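Long-range contacts in DUF3856 domain-containing protein (Chlorobium tepidum, PDB 2HR2), which is of unknown function but folds as a TPR-like alpha-alpha superhelix, a scaffold that in its relatives commonly mediates protein-protein contacts: residues Gly10-Leu15 and Ala53-Phe58; Lys127-Ile132 and Arg144-Ala149. All blocks are in the same frame, centred on the assembly; numbering follows the deposited sequence.

Interaction 1. Residues Gly10-Leu15 and Ala53-Phe58; sequences GAYLAL and AGFDAF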
ATOM      1  N   GLY A  10     -13.705  13.077  -8.412  1.00 59.44           N
ATOM      2  CA  GLY A  10     -13.409  11.985  -9.335  1.00 59.37           C
ATOM      3  C   GLY A  10     -12.290  11.088  -8.833  1.00 59.31           C
ATOM      4  O   GLY A  10     -12.396   9.861  -8.888  1.00 58.89           O
ATOM      5  N   ALA A  11     -11.225  11.710  -8.330  1.00 59.60           N
ATOM      6  CA  ALA A  11     -10.069  10.988  -7.801  1.00 59.69           C
ATOM      7  C   ALA A  11     -10.419  10.243  -6.518  1.00 59.68           C
ATOM      8  O   ALA A  11     -10.035   9.090  -6.353  1.00 59.69           O
ATOM      9  CB  ALA A  11      -8.909  11.946  -7.561  1.00 59.48           C
ATOM     10  N   TYR A  12     -11.133  10.907  -5.611  1.00 60.24           N
ATOM     11  CA  TYR A  12     -11.573  10.272  -4.361  1.00 60.53           C
ATOM     12  C   TYR A  12     -12.458   9.051  -4.608  1.00 59.91           C
ATOM     13  O   TYR A  12     -12.263   8.020  -3.976  1.00 59.37           O
ATOM     14  CB  TYR A  12     -12.277  11.268  -3.423  1.00 61.78           C
ATOM     15  CG  TYR A  12     -11.374  11.856  -2.358  1.00 63.62           C
ATOM     16  CD1 TYR A  12     -10.373  12.764  -2.676  1.00 65.69           C
ATOM     17  CD2 TYR A  12     -11.535  11.503  -1.022  1.00 68.60           C
ATOM     18  CE1 TYR A  12      -9.547  13.299  -1.692  1.00 67.01           C
ATOM     19  CE2 TYR A  12     -10.719  12.028  -0.034  1.00 70.71           C
ATOM     20  CZ  TYR A  12      -9.728  12.926  -0.373  1.00 69.49           C
ATOM     21  OH  TYR A  12      -8.924  13.443   0.618  1.00 68.67           O
ATOM     22  N   LEU A  13     -13.412   9.159  -5.529  1.00 60.00           N
ATOM     23  CA  LEU A  13     -14.299   8.034  -5.833  1.00 59.94           C
ATOM     24  C   LEU A  13     -13.556   6.887  -6.518  1.00 59.85           C
ATOM     25  O   LEU A  13     -13.881   5.722  -6.293  1.00 59.59           O
ATOM     26  CB  LEU A  13     -15.495   8.481  -6.671  1.00 59.45           C
ATOM     27  CG  LEU A  13     -16.461   9.438  -5.968  1.00 59.39           C
ATOM     28  CD1 LEU A  13     -17.542   9.923  -6.926  1.00 60.20           C
ATOM     29  CD2 LEU A  13     -17.088   8.789  -4.751  1.00 59.18           C
ATOM     30  N   ALA A  14     -12.570   7.213  -7.350  1.00 59.81           N
ATOM     31  CA  ALA A  14     -11.768   6.191  -8.006  1.00 59.84           C
ATOM     32  C   ALA A  14     -10.993   5.392  -6.959  1.00 60.22           C
ATOM     33  O   ALA A  14     -10.933   4.164  -7.042  1.00 59.96           O
ATOM     34  CB  ALA A  14     -10.816   6.818  -9.014  1.00 59.56           C
ATOM     35  N   LEU A  15     -10.415   6.088  -5.975  1.00 60.23           N
ATOM     36  CA  LEU A  15      -9.658   5.428  -4.912  1.00 60.30           C
ATOM     37  C   LEU A  15     -10.576   4.620  -3.994  1.00 60.08           C
ATOM     38  O   LEU A  15     -10.201   3.525  -3.584  1.00 60.36           O
ATOM     39  CB  LEU A  15      -8.830   6.424  -4.099  1.00 60.21           C
ATOM     40  CG  LEU A  15      -7.885   5.810  -3.051  1.00 60.53           C
ATOM     41  CD1 LEU A  15      -6.841   4.916  -3.700  1.00 60.71           C
ATOM     42  CD2 LEU A  15      -7.200   6.900  -2.247  1.00 60.40           C
ATOM     43  N   ALA A  53       0.930  14.709  -2.259  1.00 60.15           N
ATOM     44  CA  ALA A  53       1.904  13.782  -1.692  1.00 60.30           C
ATOM     45  C   ALA A  53       1.219  12.632  -0.952  1.00 60.62           C
ATOM     46  O   ALA A  53       1.523  11.458  -1.188  1.00 60.52           O
ATOM     47  CB  ALA A  53       2.849  14.522  -0.765  1.00 60.16           C
ATOM     48  N   GLY A  54       0.287  12.985  -0.069  1.00 60.82           N
ATOM     49  CA  GLY A  54      -0.469  12.002   0.699  1.00 60.68           C
ATOM     50  C   GLY A  54      -1.393  11.163  -0.160  1.00 60.40           C
ATOM     51  O   GLY A  54      -1.452   9.950  -0.000  1.00 60.29           O
ATOM     52  N   PHE A  55      -2.107  11.806  -1.076  1.00 59.99           N
ATOM     53  CA  PHE A  55      -3.027  11.099  -1.949  1.00 59.74           C
ATOM     54  C   PHE A  55      -2.296  10.096  -2.839  1.00 60.14           C
ATOM     55  O   PHE A  55      -2.752   8.963  -2.995  1.00 60.29           O
ATOM     56  CB  PHE A  55      -3.826  12.079  -2.798  1.00 58.47           C
ATOM     57  CG  PHE A  55      -4.906  11.429  -3.606  1.00 57.26           C
ATOM     58  CD1 PHE A  55      -6.111  11.088  -3.017  1.00 55.82           C
ATOM     59  CD2 PHE A  55      -4.720  11.156  -4.951  1.00 56.73           C
ATOM     60  CE1 PHE A  55      -7.111  10.489  -3.750  1.00 56.42           C
ATOM     61  CE2 PHE A  55      -5.720  10.556  -5.696  1.00 57.62           C
ATOM     62  CZ  PHE A  55      -6.915  10.221  -5.095  1.00 56.90           C
ATOM     63  N   ASP A  56      -1.172  10.506  -3.422  1.00 60.46           N
ATOM     64  CA  ASP A  56      -0.373   9.602  -4.255  1.00 61.12           C
ATOM     65  C   ASP A  56       0.165   8.420  -3.431  1.00 61.08           C
ATOM     66  O   ASP A  56       0.235   7.288  -3.929  1.00 61.01           O
ATOM     67  CB  ASP A  56       0.770  10.351  -4.962  1.00 61.57           C
ATOM     68  CG  ASP A  56       0.276  11.287  -6.071  1.00 63.51           C
ATOM     69  OD1 ASP A  56      -0.818  11.058  -6.626  1.00 68.43           O
ATOM     70  OD2 ASP A  56       0.995  12.252  -6.401  1.00 66.03           O
ATOM     71  N   ALA A  57       0.523   8.676  -2.174  1.00 60.77           N
ATOM     72  CA  ALA A  57       0.998   7.616  -1.288  1.00 60.75           C
ATOM     73  C   ALA A  57      -0.082   6.564  -1.049  1.00 60.95           C
ATOM     74  O   ALA A  57       0.194   5.367  -1.066  1.00 61.47           O
ATOM     75  CB  ALA A  57       1.455   8.200   0.037  1.00 60.95           C
ATOM     76  N   PHE A  58      -1.310   7.023  -0.835  1.00 61.06           N
ATOM     77  CA  PHE A  58      -2.442   6.139  -0.593  1.00 61.33           C
ATOM     78  C   PHE A  58      -2.706   5.294  -1.839  1.00 60.98           C
ATOM     79  O   PHE A  58      -2.949   4.093  -1.736  1.00 61.30           O
ATOM     80  CB  PHE A  58      -3.681   6.964  -0.238  1.00 62.67           C
ATOM     81  CG  PHE A  58      -3.667   7.562   1.155  1.00 64.95           C
ATOM     82  CD1 PHE A  58      -2.481   7.887   1.820  1.00 68.28           C
ATOM     83  CD2 PHE A  58      -4.872   7.885   1.768  1.00 69.81           C
ATOM     84  CE1 PHE A  58      -2.505   8.462   3.081  1.00 69.58           C
ATOM     85  CE2 PHE A  58      -4.902   8.463   3.028  1.00 71.34           C
ATOM     86  CZ  PHE A  58      -3.715   8.752   3.685  1.00 69.72           C
TER
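Tyr-12 and Leu-15 face Phe-55 and Phe-58 across two helical segments that run nearly parallel, their N-to-C directions 26° apart and their axes 11.7 Å from each other at closest approach. The CA atoms of Tyr-12 and Phe-55 are still 8.9 Å apart, so the gap has to be bridged by side chains, and Phe-55 does most of this. Its CG lies anti to the backbone N (chi1 -173°), which starts the ring off toward helix 4-24. The far end of the ring then meets three residues. CZ comes 3.6 Å from Ala-11 CB, and the Ala-11 carbonyl oxygen lies at the ring edge, in plane, although that oxygen already accepts the helical bond from Leu-15 N. On the CE1 corner, Leu-15 and Phe-55 reach tip to tip, with Leu-15 CD2 3.9 Å from Phe-55 CE1; the same methyl also lies 4.1 Å from Phe-58 CB. The side chains of Tyr-12 and Phe-55 cross obliquely, yet their ring planes are near parallel, 27° apart; the centroids lie 5.7 Å apart and the rings, slid past one another, barely overlap. Phe-50 packs edge-to-face with Phe-55 from outside the two segments. An alanine in place of Phe-55 would probably open a gap between the helices and leave Ala-11 CB and Leu-15 CD2 without their main apolar partner here. With no hydrogen bond or salt bridge across the segments and 241 Å² buried, the contact is essentially apolar packing around one inserted ring, consistent with a structural join within the superhelix.

Interaction 2. Residues Lys127-Ile132 and Arg144-Ala149; sequences KVVEMI and RMMEVA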
ATOM      1  N   LYS A 127       9.448  -6.258  10.479  1.00 60.53           N
ATOM      2  CA  LYS A 127       9.003  -4.867  10.620  1.00 60.75           C
ATOM      3  C   LYS A 127       7.477  -4.769  10.636  1.00 60.60           C
ATOM      4  O   LYS A 127       6.923  -3.936  11.352  1.00 60.15           O
ATOM      5  CB  LYS A 127       9.595  -4.006   9.484  1.00 61.12           C
ATOM      6  CG  LYS A 127       9.299  -2.499   9.531  1.00 62.28           C
ATOM      7  CD  LYS A 127      10.038  -1.770  10.652  1.00 66.48           C
ATOM      8  CE  LYS A 127       9.690  -0.275  10.656  1.00 66.19           C
ATOM      9  NZ  LYS A 127      10.382   0.483  11.737  1.00 64.39           N
ATOM     10  N   VAL A 128       6.806  -5.610   9.846  1.00 60.49           N
ATOM     11  CA  VAL A 128       5.344  -5.628   9.813  1.00 60.51           C
ATOM     12  C   VAL A 128       4.806  -5.987  11.197  1.00 60.35           C
ATOM     13  O   VAL A 128       3.910  -5.316  11.708  1.00 60.09           O
ATOM     14  CB  VAL A 128       4.778  -6.611   8.749  1.00 60.51           C
ATOM     15  CG1 VAL A 128       3.269  -6.752   8.884  1.00 61.91           C
ATOM     16  CG2 VAL A 128       5.112  -6.141   7.344  1.00 61.16           C
ATOM     17  N   VAL A 129       5.369  -7.028  11.803  1.00 60.32           N
ATOM     18  CA  VAL A 129       4.936  -7.464  13.127  1.00 60.13           C
ATOM     19  C   VAL A 129       5.221  -6.382  14.168  1.00 60.26           C
ATOM     20  O   VAL A 129       4.371  -6.094  15.003  1.00 60.60           O
ATOM     21  CB  VAL A 129       5.598  -8.797  13.550  1.00 60.18           C
ATOM     22  CG1 VAL A 129       5.177  -9.185  14.971  1.00 59.05           C
ATOM     23  CG2 VAL A 129       5.237  -9.914  12.570  1.00 60.22           C
ATOM     24  N   GLU A 130       6.408  -5.781  14.105  1.00 60.53           N
ATOM     25  CA  GLU A 130       6.787  -4.723  15.045  1.00 61.01           C
ATOM     26  C   GLU A 130       5.847  -3.515  14.971  1.00 60.29           C
ATOM     27  O   GLU A 130       5.459  -2.963  15.999  1.00 59.78           O
ATOM     28  CB  GLU A 130       8.248  -4.300  14.832  1.00 60.73           C
ATOM     29  CG  GLU A 130       9.262  -5.350  15.311  1.00 62.91           C
ATOM     30  CD  GLU A 130      10.715  -4.975  15.017  1.00 63.72           C
ATOM     31  OE1 GLU A 130      10.997  -4.447  13.917  1.00 70.79           O
ATOM     32  OE2 GLU A 130      11.585  -5.231  15.879  1.00 68.50           O
HETATM   33  N   MSE A 131       5.464  -3.125  13.760  1.00 60.37           N
HETATM   34  CA  MSE A 131       4.555  -1.987  13.574  1.00 60.38           C
HETATM   35  C   MSE A 131       3.147  -2.268  14.086  1.00 60.53           C
HETATM   36  O   MSE A 131       2.501  -1.381  14.636  1.00 60.96           O
HETATM   37  CB  MSE A 131       4.507  -1.559  12.110  1.00 60.17           C
HETATM   38  CG  MSE A 131       5.802  -0.926  11.638  1.00 60.51           C
HETATM   39 SE   MSE A 131       5.865  -0.674   9.723  0.75 58.89          SE
HETATM   40  CE  MSE A 131       4.487   0.683   9.522  1.00 63.18           C
ATOM     41  N   ILE A 132       2.677  -3.498  13.899  1.00 60.50           N
ATOM     42  CA  ILE A 132       1.359  -3.898  14.390  1.00 60.38           C
ATOM     43  C   ILE A 132       1.329  -3.814  15.921  1.00 60.66           C
ATOM     44  O   ILE A 132       0.335  -3.363  16.501  1.00 60.74           O
ATOM     45  CB  ILE A 132       0.976  -5.315  13.901  1.00 59.88           C
ATOM     46  CG1 ILE A 132       0.717  -5.288  12.396  1.00 59.64           C
ATOM     47  CG2 ILE A 132      -0.281  -5.823  14.610  1.00 60.71           C
ATOM     48  CD1 ILE A 132       0.621  -6.651  11.759  1.00 61.30           C
ATOM     49  N   ARG A 144      -3.959 -12.133   9.488  1.00 60.21           N
ATOM     50  CA  ARG A 144      -3.522 -12.662   8.201  1.00 60.11           C
ATOM     51  C   ARG A 144      -2.061 -12.331   7.945  1.00 60.22           C
ATOM     52  O   ARG A 144      -1.285 -13.207   7.587  1.00 60.26           O
ATOM     53  CB  ARG A 144      -4.362 -12.062   7.073  1.00 60.27           C
ATOM     54  CG  ARG A 144      -3.929 -12.437   5.653  1.00 60.46           C
ATOM     55  CD  ARG A 144      -4.780 -11.725   4.609  1.00 60.03           C
ATOM     56  NE  ARG A 144      -6.193 -12.064   4.743  1.00 59.90           N
ATOM     57  CZ  ARG A 144      -6.759 -13.170   4.261  1.00 62.26           C
ATOM     58  NH1 ARG A 144      -6.043 -14.087   3.608  1.00 62.61           N
ATOM     59  NH2 ARG A 144      -8.062 -13.383   4.457  1.00 60.90           N
HETATM   60  N   MSE A 145      -1.708 -11.060   8.122  1.00 60.36           N
HETATM   61  CA  MSE A 145      -0.348 -10.581   7.893  1.00 59.92           C
HETATM   62  C   MSE A 145       0.684 -11.206   8.831  1.00 60.40           C
HETATM   63  O   MSE A 145       1.745 -11.644   8.388  1.00 60.03           O
HETATM   64  CB  MSE A 145      -0.281  -9.056   8.019  1.00 59.93           C
HETATM   65  CG  MSE A 145      -0.955  -8.311   6.883  1.00 61.13           C
HETATM   66 SE   MSE A 145      -0.698  -6.366   6.971  0.75 57.04          SE
HETATM   67  CE  MSE A 145      -1.933  -5.942   8.430  1.00 59.19           C
HETATM   68  N   MSE A 146       0.374 -11.244  10.121  1.00 60.39           N
HETATM   69  CA  MSE A 146       1.294 -11.820  11.096  1.00 60.99           C
HETATM   70  C   MSE A 146       1.565 -13.292  10.854  1.00 60.80           C
HETATM   71  O   MSE A 146       2.695 -13.742  11.021  1.00 60.58           O
HETATM   72  CB  MSE A 146       0.786 -11.640  12.516  1.00 61.23           C
HETATM   73  CG  MSE A 146       0.903 -10.225  13.030  1.00 63.13           C
HETATM   74 SE   MSE A 146       0.272 -10.105  14.867  0.75 64.20          SE
HETATM   75  CE  MSE A 146      -1.589 -10.694  14.665  1.00 65.06           C
ATOM     76  N   GLU A 147       0.537 -14.045  10.466  1.00 60.62           N
ATOM     77  CA  GLU A 147       0.719 -15.470  10.196  1.00 60.72           C
ATOM     78  C   GLU A 147       1.610 -15.690   8.973  1.00 60.15           C
ATOM     79  O   GLU A 147       2.488 -16.550   8.994  1.00 59.82           O
ATOM     80  CB  GLU A 147      -0.621 -16.187  10.042  1.00 60.67           C
ATOM     81  CG  GLU A 147      -0.480 -17.623   9.569  1.00 64.40           C
ATOM     82  CD  GLU A 147      -1.721 -18.432   9.799  1.00 67.79           C
ATOM     83  OE1 GLU A 147      -2.116 -18.568  10.971  1.00 68.69           O
ATOM     84  OE2 GLU A 147      -2.278 -18.962   8.816  1.00 71.07           O
ATOM     85  N   VAL A 148       1.386 -14.917   7.917  1.00 59.67           N
ATOM     86  CA  VAL A 148       2.225 -15.010   6.734  1.00 59.75           C
ATOM     87  C   VAL A 148       3.663 -14.648   7.109  1.00 60.11           C
ATOM     88  O   VAL A 148       4.599 -15.358   6.756  1.00 59.86           O
ATOM     89  CB  VAL A 148       1.712 -14.092   5.603  1.00 58.95           C
ATOM     90  CG1 VAL A 148       2.753 -13.919   4.503  1.00 58.27           C
ATOM     91  CG2 VAL A 148       0.424 -14.648   5.035  1.00 58.56           C
ATOM     92  N   ALA A 149       3.820 -13.553   7.844  1.00 60.19           N
ATOM     93  CA  ALA A 149       5.130 -13.081   8.268  1.00 60.28           C
ATOM     94  C   ALA A 149       5.910 -14.129   9.042  1.00 60.39           C
ATOM     95  O   ALA A 149       7.072 -14.378   8.746  1.00 60.60           O
ATOM     96  CB  ALA A 149       4.980 -11.828   9.118  1.00 60.31           C
TER
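Ile-132 and Met-146 meet through matching first torsions: in each, the gamma carbon on the main branch (CG1 of Ile-132, CG of Met-146) lies anti to the carbonyl carbon and beside the backbone N, with chi1 -69° and -73°. The Ile-132 chain then extends to CD1, whose methyl comes 3.8 Å from Met-146 CG, the shortest approach between the segments. The two side chains cross obliquely, and the isoleucine tip touches the methionine chain at CG, one bond short of its selenium. Met-146, like Met-145, is a selenomethionine, and its chain bends only at the last torsion, beyond the atom that touches. The Ile-132 methyl is shared, since Met-145 CE lies 4.3 Å from CD1.

One turn back, Val-129 sends CG2 to Ala-149 CB at 4.0 Å, and the same methyl lies within 4.4 Å of Met-146 CG. The backbones come nearest at Val-129 and Met-146, whose CA atoms are 6.0 Å apart. Val-128 CG1 rests against Met-145 CB. Every one of these meetings is carbon to carbon; the 274 Å² buried between the segments comes without a hydrogen bond across them.

The axes approach to 9.6 Å and run roughly antiparallel, at 145°, as expected for consecutive helices of an alpha-alpha superhelix. Helix 97-114 lies next to both: Val-128 touches its Val-105 and Val-148 its Tyr-106, while Phe-125, earlier on helix 118-134, packs against Val-148 and Ala-149. Thus helix 142-157 is packed against the two helices immediately before it, 97-114 and 118-134.

In the fold
Interaction 1 comes first along the chain and closes before interaction 2 opens. Their centres are 25 Å apart on opposite sides of the chain's centre, and their nearest atoms are about 12 Å apart, so the two do not touch. They share no helix: interaction 1 joins helices 4-24 and 52-69, with helix 27-41 between them in sequence, whereas interaction 2 joins the consecutive helices 118-134 and 142-157. Helix 97-114 links their surroundings, touching Phe-58 of interaction 1 and Val-128 and Val-148 of the interaction 2 segments. Near-parallel packing at one end and near-antiparallel packing at the other are the two relations that recur when alternating helices stack in a TPR-like superhelix.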